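Local structure of eukaryotic translation initiation factor 2A (Schizosaccharomyces pombe, 3WJ9) at residues A[3-12]-A[398-409]. The protein probably directs the binding of initiator methionyl-tRNA to 40S ribosomal subunits during early translation of a few specific mRNAs. Sequence-based numbering, arbitrary orientation.
Sequences QKSQFAYRSS and FNELYQAFWRPR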
loop_
_atom_site.group_PDB
_atom_site.type_symbol
_atom_site.label_atom_id
_atom_site.label_comp_id
_atom_site.label_asym_id
_atom_site.label_seq_id
_atom_site.Cartn_x
_atom_site.Cartn_y
_atom_site.Cartn_z
ATOM N N GLN A 3 0.007 18.127 15.306
ATOM C CA GLN A 3 -0.448 19.457 14.934
ATOM C C GLN A 3 -1.924 19.423 14.554
ATOM O O GLN A 3 -2.806 19.476 15.407
ATOM C CB GLN A 3 0.380 20.008 13.770
ATOM C CG GLN A 3 0.955 18.941 12.850
ATOM C CD GLN A 3 1.985 19.479 11.882
ATOM O OE1 GLN A 3 2.047 20.681 11.623
ATOM N NE2 GLN A 3 2.794 18.584 11.327
ATOM N N LYS A 4 -2.179 19.362 13.255
ATOM C CA LYS A 4 -3.521 19.182 12.727
ATOM C C LYS A 4 -3.731 17.733 12.295
ATOM O O LYS A 4 -2.867 17.132 11.661
ATOM C CB LYS A 4 -3.753 20.139 11.556
ATOM C CG LYS A 4 -2.700 20.018 10.467
ATOM C CD LYS A 4 -2.901 21.020 9.345
ATOM C CE LYS A 4 -2.605 22.438 9.798
ATOM N NZ LYS A 4 -2.714 23.406 8.672
ATOM N N SER A 5 -4.875 17.161 12.652
ATOM C CA SER A 5 -5.179 15.789 12.258
ATOM C C SER A 5 -5.856 15.766 10.888
ATOM O O SER A 5 -7.053 15.509 10.787
ATOM C CB SER A 5 -6.069 15.109 13.303
ATOM O OG SER A 5 -5.568 15.302 14.615
ATOM N N GLN A 6 -5.086 16.027 9.833
ATOM C CA GLN A 6 -5.659 16.202 8.499
ATOM C C GLN A 6 -5.915 14.882 7.782
ATOM O O GLN A 6 -5.127 13.941 7.875
ATOM C CB GLN A 6 -4.752 17.084 7.628
ATOM C CG GLN A 6 -5.341 17.400 6.247
ATOM C CD GLN A 6 -4.391 18.165 5.338
ATOM O OE1 GLN A 6 -4.373 17.955 4.124
ATOM N NE2 GLN A 6 -3.605 19.062 5.919
ATOM N N PHE A 7 -7.036 14.829 7.072
ATOM C CA PHE A 7 -7.337 13.734 6.161
ATOM C C PHE A 7 -7.891 14.309 4.862
ATOM O O PHE A 7 -8.264 15.479 4.808
ATOM C CB PHE A 7 -8.330 12.752 6.788
ATOM C CG PHE A 7 -9.676 13.352 7.087
ATOM C CD1 PHE A 7 -9.930 13.929 8.320
ATOM C CD2 PHE A 7 -10.691 13.324 6.144
ATOM C CE1 PHE A 7 -11.166 14.478 8.604
ATOM C CE2 PHE A 7 -11.929 13.872 6.421
ATOM C CZ PHE A 7 -12.167 14.449 7.655
ATOM N N ALA A 8 -7.938 13.490 3.818
ATOM C CA ALA A 8 -8.500 13.919 2.543
ATOM C C ALA A 8 -9.788 13.168 2.251
ATOM O O ALA A 8 -10.017 12.089 2.789
ATOM C CB ALA A 8 -7.500 13.706 1.422
ATOM N N TYR A 9 -10.629 13.744 1.400
ATOM C CA TYR A 9 -11.851 13.073 0.980
ATOM C C TYR A 9 -12.150 13.384 -0.477
ATOM O O TYR A 9 -11.821 14.461 -0.972
ATOM C CB TYR A 9 -13.037 13.484 1.859
ATOM C CG TYR A 9 -13.547 14.886 1.599
ATOM C CD1 TYR A 9 -13.000 15.976 2.257
ATOM C CD2 TYR A 9 -14.583 15.116 0.699
ATOM C CE1 TYR A 9 -13.462 17.257 2.023
ATOM C CE2 TYR A 9 -15.051 16.393 0.458
ATOM C CZ TYR A 9 -14.488 17.461 1.124
ATOM O OH TYR A 9 -14.951 18.734 0.888
ATOM N N ARG A 10 -12.773 12.432 -1.160
ATOM C CA ARG A 10 -13.231 12.652 -2.521
ATOM C C ARG A 10 -14.554 11.941 -2.746
ATOM O O ARG A 10 -14.608 10.715 -2.816
ATOM C CB ARG A 10 -12.194 12.174 -3.536
ATOM C CG ARG A 10 -12.594 12.435 -4.979
ATOM C CD ARG A 10 -11.554 11.903 -5.949
ATOM N NE ARG A 10 -11.419 10.453 -5.868
ATOM C CZ ARG A 10 -12.140 9.595 -6.582
ATOM N NH1 ARG A 10 -13.046 10.042 -7.440
ATOM N NH2 ARG A 10 -11.950 8.291 -6.446
ATOM N N SER A 11 -15.626 12.715 -2.842
ATOM C CA SER A 11 -16.936 12.157 -3.133
ATOM C C SER A 11 -17.309 12.476 -4.573
ATOM O O SER A 11 -16.627 13.256 -5.237
ATOM C CB SER A 11 -17.988 12.703 -2.166
ATOM O OG SER A 11 -18.123 14.107 -2.297
ATOM N N SER A 12 -18.393 11.874 -5.052
ATOM C CA SER A 12 -18.887 12.139 -6.399
ATOM C C SER A 12 -19.239 13.607 -6.574
ATOM O O SER A 12 -19.357 14.107 -7.692
ATOM C CB SER A 12 -20.111 11.273 -6.701
ATOM O OG SER A 12 -21.186 11.599 -5.838
ATOM N N PHE A 398 -22.577 10.785 3.085
ATOM C CA PHE A 398 -22.357 11.034 1.666
ATOM C C PHE A 398 -23.347 10.244 0.819
ATOM O O PHE A 398 -23.909 9.248 1.274
ATOM C CB PHE A 398 -20.926 10.664 1.260
ATOM C CG PHE A 398 -19.864 11.500 1.920
ATOM C CD1 PHE A 398 -19.376 11.166 3.172
ATOM C CD2 PHE A 398 -19.346 12.612 1.280
ATOM C CE1 PHE A 398 -18.398 11.929 3.775
ATOM C CE2 PHE A 398 -18.368 13.380 1.878
ATOM C CZ PHE A 398 -17.892 13.036 3.129
ATOM N N ASN A 399 -23.567 10.695 -0.412
ATOM C CA ASN A 399 -24.337 9.917 -1.376
ATOM C C ASN A 399 -23.431 8.906 -2.062
ATOM O O ASN A 399 -23.661 7.700 -1.992
ATOM C CB ASN A 399 -25.003 10.824 -2.415
ATOM C CG ASN A 399 -25.674 10.039 -3.529
ATOM O OD1 ASN A 399 -25.082 9.807 -4.584
ATOM N ND2 ASN A 399 -26.914 9.623 -3.298
ATOM N N GLU A 400 -22.390 9.408 -2.718
ATOM C CA GLU A 400 -21.405 8.544 -3.354
ATOM C C GLU A 400 -19.986 8.984 -3.006
ATOM O O GLU A 400 -19.370 9.769 -3.726
ATOM C CB GLU A 400 -21.604 8.532 -4.870
ATOM C CG GLU A 400 -21.010 7.319 -5.562
ATOM C CD GLU A 400 -21.377 7.247 -7.029
ATOM O OE1 GLU A 400 -21.674 8.306 -7.620
ATOM O OE2 GLU A 400 -21.374 6.132 -7.591
ATOM N N LEU A 401 -19.482 8.476 -1.886
ATOM C CA LEU A 401 -18.115 8.750 -1.459
ATOM C C LEU A 401 -17.159 7.732 -2.069
ATOM O O LEU A 401 -17.470 6.544 -2.148
ATOM C CB LEU A 401 -18.010 8.725 0.067
ATOM C CG LEU A 401 -16.606 8.875 0.655
ATOM C CD1 LEU A 401 -16.071 10.285 0.441
ATOM C CD2 LEU A 401 -16.588 8.505 2.128
ATOM N N TYR A 402 -15.992 8.200 -2.498
ATOM C CA TYR A 402 -15.050 7.341 -3.201
ATOM C C TYR A 402 -13.853 6.942 -2.337
ATOM O O TYR A 402 -13.530 5.762 -2.230
ATOM C CB TYR A 402 -14.589 8.023 -4.488
ATOM C CG TYR A 402 -15.717 8.204 -5.477
ATOM C CD1 TYR A 402 -16.650 7.195 -5.675
ATOM C CD2 TYR A 402 -15.853 9.374 -6.212
ATOM C CE1 TYR A 402 -17.683 7.340 -6.575
ATOM C CE2 TYR A 402 -16.888 9.525 -7.123
ATOM C CZ TYR A 402 -17.802 8.506 -7.296
ATOM O OH TYR A 402 -18.837 8.644 -8.192
ATOM N N GLN A 403 -13.192 7.918 -1.725
ATOM C CA GLN A 403 -12.095 7.622 -0.812
ATOM C C GLN A 403 -11.966 8.677 0.280
ATOM O O GLN A 403 -12.426 9.813 0.137
ATOM C CB GLN A 403 -10.768 7.501 -1.564
ATOM C CG GLN A 403 -10.489 8.613 -2.579
ATOM C CD GLN A 403 -9.572 8.167 -3.708
ATOM O OE1 GLN A 403 -9.898 7.268 -4.487
ATOM N NE2 GLN A 403 -8.417 8.806 -3.803
ATOM N N ALA A 404 -11.331 8.276 1.374
ATOM C CA ALA A 404 -11.105 9.132 2.527
ATOM C C ALA A 404 -9.946 8.561 3.333
ATOM O O ALA A 404 -10.010 7.422 3.788
ATOM C CB ALA A 404 -12.361 9.231 3.381
ATOM N N PHE A 405 -8.887 9.345 3.507
ATOM C CA PHE A 405 -7.672 8.827 4.128
ATOM C C PHE A 405 -6.883 9.901 4.866
ATOM O O PHE A 405 -6.895 11.069 4.483
ATOM C CB PHE A 405 -6.782 8.167 3.068
ATOM C CG PHE A 405 -6.770 8.892 1.748
ATOM C CD1 PHE A 405 -5.972 10.007 1.562
ATOM C CD2 PHE A 405 -7.548 8.450 0.690
ATOM C CE1 PHE A 405 -5.959 10.677 0.351
ATOM C CE2 PHE A 405 -7.537 9.112 -0.524
ATOM C CZ PHE A 405 -6.742 10.228 -0.693
ATOM N N TRP A 406 -6.198 9.485 5.929
ATOM C CA TRP A 406 -5.346 10.373 6.713
ATOM C C TRP A 406 -4.177 10.920 5.905
ATOM O O TRP A 406 -3.692 10.267 4.979
ATOM C CB TRP A 406 -4.795 9.640 7.938
ATOM C CG TRP A 406 -5.815 9.269 8.960
ATOM C CD1 TRP A 406 -6.241 8.013 9.274
ATOM C CD2 TRP A 406 -6.526 10.162 9.821
ATOM N NE1 TRP A 406 -7.179 8.068 10.275
ATOM C CE2 TRP A 406 -7.374 9.378 10.628
ATOM C CE3 TRP A 406 -6.533 11.551 9.986
ATOM C CZ2 TRP A 406 -8.219 9.936 11.585
ATOM C CZ3 TRP A 406 -7.372 12.101 10.936
ATOM C CH2 TRP A 406 -8.202 11.296 11.723
ATOM N N ARG A 407 -3.725 12.116 6.265
ATOM C CA ARG A 407 -2.471 12.640 5.749
ATOM C C ARG A 407 -1.335 12.085 6.598
ATOM O O ARG A 407 -1.188 12.462 7.761
ATOM C CB ARG A 407 -2.459 14.167 5.769
ATOM C CG ARG A 407 -1.145 14.771 5.322
ATOM C CD ARG A 407 -1.021 16.208 5.783
ATOM N NE ARG A 407 -1.080 16.317 7.236
ATOM C CZ ARG A 407 -0.885 17.448 7.905
ATOM N NH1 ARG A 407 -0.611 18.567 7.250
ATOM N NH2 ARG A 407 -0.956 17.459 9.229
ATOM N N PRO A 408 -0.528 11.181 6.019
ATOM C CA PRO A 408 0.512 10.461 6.765
ATOM C C PRO A 408 1.647 11.362 7.248
ATOM O O PRO A 408 2.162 12.169 6.477
ATOM C CB PRO A 408 1.032 9.447 5.743
ATOM C CG PRO A 408 0.768 10.083 4.424
ATOM C CD PRO A 408 -0.521 10.834 4.588
ATOM N N ARG A 409 2.022 11.223 8.517
ATOM C CA ARG A 409 3.151 11.961 9.075
ATOM C C ARG A 409 4.177 10.979 9.635
ATOM O O ARG A 409 3.806 9.940 10.179
ATOM C CB ARG A 409 2.695 12.925 10.173
ATOM C CG ARG A 409 1.432 13.720 9.860
ATOM C CD ARG A 409 1.519 14.470 8.540
ATOM N NE ARG A 409 2.499 15.551 8.557
ATOM C CZ ARG A 409 2.821 16.273 7.489
ATOM N NH1 ARG A 409 2.245 16.025 6.321
ATOM N NH2 ARG A 409 3.721 17.242 7.586
HETATM O O HOH W 1 -2.782 13.730 9.502
#
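Arg10 and Gln403 join side chains across the paired strands 6-11 and 401-406: Arg10 NH2 donates to Gln403 OE1 over 3.0 Å with an N-H...O angle of 179°. The acceptor lies in the guanidinium plane, whereas the donor stands well above the amide plane, the two planes being nearly perpendicular. Tyr402 CB covers one face of the guanidinium, with the Tyr402 ring lying beside NH1. An extended start to the Arg10 chain, CG opposite the backbone N (chi1 -177°), followed by a bend at chi3, carries the group there. A leucine here would probably leave Gln403 OE1 without this donor and Tyr402 CB without its flat cover. Both Tyr402 and Gln403 face Arg10 in a classic beta bulge: Tyr402 N donates to Arg10 O at 2.9 Å, and Gln403 N reaches the same oxygen weakly. From Phe7 to Arg10 the pairing is antiparallel without a shift of register, with Ala8 N donating to Phe405 O at 2.7 Å. Pairing N-terminal with C-terminal strands is the velcro-like closure familiar from beta-propellers, the part of the factor that this chain represents. At its other end, the edge of the Phe7 ring meets the Trp406 six-membered ring face, planes at 85°. Gln6 CB and Arg409 CZ lie over opposite faces of the Arg407 guanidinium, and Glu63 salt-bridges its NH1. Trp406 NE1 is anchored by Glu360 O, while strand 15-19 continues the sheet beyond strand 6-11.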